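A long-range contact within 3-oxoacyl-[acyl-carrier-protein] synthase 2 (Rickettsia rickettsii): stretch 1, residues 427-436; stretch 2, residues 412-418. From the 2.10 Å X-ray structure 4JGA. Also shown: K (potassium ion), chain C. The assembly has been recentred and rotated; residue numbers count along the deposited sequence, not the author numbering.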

# COMPACT_ATOMS: atom_id res chain seq x y z
N ALA A 427 0.11 9.44 -11.02
CA ALA A 427 1.00 8.51 -11.69
C ALA A 427 0.72 8.50 -13.20
O ALA A 427 -0.46 8.48 -13.62
CB ALA A 427 0.84 7.13 -11.09
N SER A 428 1.79 8.53 -13.98
CA SER A 428 1.71 8.39 -15.45
C SER A 428 2.68 7.32 -15.91
O SER A 428 3.82 7.22 -15.40
CB SER A 428 2.05 9.71 -16.15
OG SER A 428 1.04 10.66 -15.88
N LEU A 429 2.22 6.51 -16.85
CA LEU A 429 3.00 5.44 -17.41
C LEU A 429 3.09 5.60 -18.94
O LEU A 429 2.10 5.96 -19.59
CB LEU A 429 2.35 4.10 -17.06
CG LEU A 429 2.45 3.72 -15.58
CD1 LEU A 429 1.45 2.59 -15.23
CD2 LEU A 429 3.88 3.34 -15.22
N VAL A 430 4.27 5.34 -19.49
CA VAL A 430 4.48 5.32 -20.93
C VAL A 430 4.88 3.91 -21.38
O VAL A 430 5.81 3.28 -20.84
CB VAL A 430 5.56 6.32 -21.39
CG1 VAL A 430 5.83 6.18 -22.89
CG2 VAL A 430 5.16 7.73 -21.05
N ILE A 431 4.20 3.45 -22.43
CA ILE A 431 4.43 2.15 -23.01
C ILE A 431 4.75 2.35 -24.47
O ILE A 431 4.17 3.21 -25.13
CB ILE A 431 3.15 1.31 -22.98
CG1 ILE A 431 2.71 1.07 -21.55
CG2 ILE A 431 3.39 -0.04 -23.63
CD1 ILE A 431 1.29 0.47 -21.53
N LYS A 432 5.63 1.52 -24.99
CA LYS A 432 5.89 1.56 -26.40
C LYS A 432 5.78 0.18 -27.03
O LYS A 432 6.02 -0.82 -26.40
CB LYS A 432 7.23 2.25 -26.69
CG LYS A 432 8.40 1.33 -26.76
CD LYS A 432 9.64 2.02 -27.23
CE LYS A 432 10.79 1.03 -27.17
NZ LYS A 432 12.00 1.46 -27.91
N SER A 433 5.43 0.16 -28.29
CA SER A 433 5.48 -1.04 -29.07
C SER A 433 6.91 -1.56 -29.11
O SER A 433 7.87 -0.79 -29.25
CB SER A 433 5.03 -0.76 -30.50
OG SER A 433 5.55 -1.73 -31.35
N ILE A 434 7.05 -2.87 -28.98
CA ILE A 434 8.35 -3.51 -28.95
C ILE A 434 9.02 -3.51 -30.33
O ILE A 434 10.24 -3.63 -30.43
CB ILE A 434 8.23 -4.92 -28.36
CG1 ILE A 434 9.55 -5.37 -27.72
CG2 ILE A 434 7.70 -5.91 -29.40
CD1 ILE A 434 10.06 -4.49 -26.58
N LEU A 435 8.22 -3.35 -31.39
CA LEU A 435 8.75 -3.16 -32.76
C LEU A 435 9.48 -1.81 -32.92
O LEU A 435 10.35 -1.68 -33.78
CB LEU A 435 7.61 -3.27 -33.77
CG LEU A 435 6.77 -4.53 -33.59
CD1 LEU A 435 5.56 -4.48 -34.50
CD2 LEU A 435 7.63 -5.77 -33.83
N VAL A 436 9.11 -0.84 -32.09
CA VAL A 436 9.62 0.56 -32.06
C VAL A 436 9.04 1.32 -33.26
O VAL A 436 7.87 1.70 -33.20
CB VAL A 436 11.17 0.71 -31.86
CG1 VAL A 436 11.59 2.16 -31.77
CG2 VAL A 436 11.59 -0.01 -30.59
K K C . -5.62 6.21 -17.69
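Stretch 2 (412-418) IDYVLSN

How does stretch 2 lie on stretch 1? Residues 414-418 form an extended strand antiparallel to strand 427-432, their axes 4.7 Å apart at closest and their directions 163° apart. S428 faces N418, V430 faces L416 and K432 faces Y414, with CA to CA separations of 4.4 to 4.6 Å; the hydrogen-bonded pairs L429–S417 and I431–V415 stand wider, at 5.3 Å between CA atoms.

What satisfies the backbone? I431 and V415 bond reciprocally, each N to the other's O at 2.9 Å. S417 N reaches L429 O at 2.9 Å, and L429 N returns to S417 O at 3.0 Å. Beyond the strands, S433 N donates to D413 O at 2.9 Å. S417 O also accepts from a water, 2.7 Å from its oxygen, which donates to A427 O at 3.2 Å as well.

Which side chains join in? S428 OG donates to N418 OD1 at 2.7 Å; N418 ND2 is satisfied elsewhere in the structure. On the same face V430 CG2 packs 3.8 Å from L416 CD1, and K432 CB lies 3.5 Å from Y414 CD2. S417 OG, on the other face, binds potassium at 2.9 Å, joined by N418 O at 2.7 Å.

How does the contact end? A water links D413 OD1 (2.9 Å from its oxygen) to S433 OG (2.8 Å), where stretch 1 enters a type I turn closed by V436 N to S433 O, 3.1 Å.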

# COMPACT_ATOMS: atom_id res chain seq x y z
N ILE A 412 -0.40 3.64 -33.57
CA ILE A 412 -0.15 3.70 -32.14
C ILE A 412 1.09 2.90 -31.72
O ILE A 412 1.05 1.68 -31.59
CB ILE A 412 -1.35 3.22 -31.30
CG1 ILE A 412 -2.61 4.00 -31.69
CG2 ILE A 412 -1.06 3.45 -29.81
CD1 ILE A 412 -3.84 3.61 -30.88
N ASP A 413 2.19 3.63 -31.53
CA ASP A 413 3.46 3.05 -31.13
C ASP A 413 3.85 3.47 -29.71
O ASP A 413 4.61 2.79 -29.06
CB ASP A 413 4.56 3.47 -32.09
CG ASP A 413 4.44 2.77 -33.46
OD1 ASP A 413 3.85 1.68 -33.56
OD2 ASP A 413 4.92 3.34 -34.43
N TYR A 414 3.40 4.63 -29.27
CA TYR A 414 3.67 5.07 -27.93
C TYR A 414 2.37 5.52 -27.30
O TYR A 414 1.61 6.30 -27.90
CB TYR A 414 4.64 6.24 -27.92
CG TYR A 414 6.04 5.94 -28.36
CD1 TYR A 414 6.39 5.92 -29.71
CD2 TYR A 414 7.03 5.70 -27.42
CE1 TYR A 414 7.71 5.68 -30.11
CE2 TYR A 414 8.33 5.44 -27.81
CZ TYR A 414 8.66 5.43 -29.14
OH TYR A 414 9.95 5.16 -29.46
N VAL A 415 2.15 5.08 -26.06
CA VAL A 415 0.96 5.43 -25.32
C VAL A 415 1.30 5.95 -23.92
O VAL A 415 2.19 5.42 -23.26
CB VAL A 415 0.04 4.23 -25.16
CG1 VAL A 415 -1.16 4.59 -24.27
CG2 VAL A 415 -0.43 3.76 -26.53
N LEU A 416 0.60 7.01 -23.51
CA LEU A 416 0.68 7.57 -22.18
C LEU A 416 -0.65 7.28 -21.46
O LEU A 416 -1.73 7.50 -22.03
CB LEU A 416 0.90 9.10 -22.24
CG LEU A 416 0.80 9.90 -20.95
CD1 LEU A 416 1.99 9.61 -20.05
CD2 LEU A 416 0.74 11.38 -21.21
N SER A 417 -0.57 6.82 -20.22
CA SER A 417 -1.77 6.59 -19.41
C SER A 417 -1.62 7.26 -18.04
O SER A 417 -0.64 7.06 -17.35
CB SER A 417 -2.00 5.07 -19.24
OG SER A 417 -3.19 4.81 -18.51
N ASN A 418 -2.62 8.05 -17.68
CA ASN A 418 -2.66 8.81 -16.46
C ASN A 418 -3.60 8.24 -15.39
O ASN A 418 -4.67 7.73 -15.72
CB ASN A 418 -3.13 10.23 -16.76
CG ASN A 418 -2.19 11.02 -17.65
OD1 ASN A 418 -0.99 10.75 -17.73
ND2 ASN A 418 -2.74 11.99 -18.33
O HOH W 1 3.91 -1.24 -33.59
O HOH W 2 -1.56 5.83 -15.11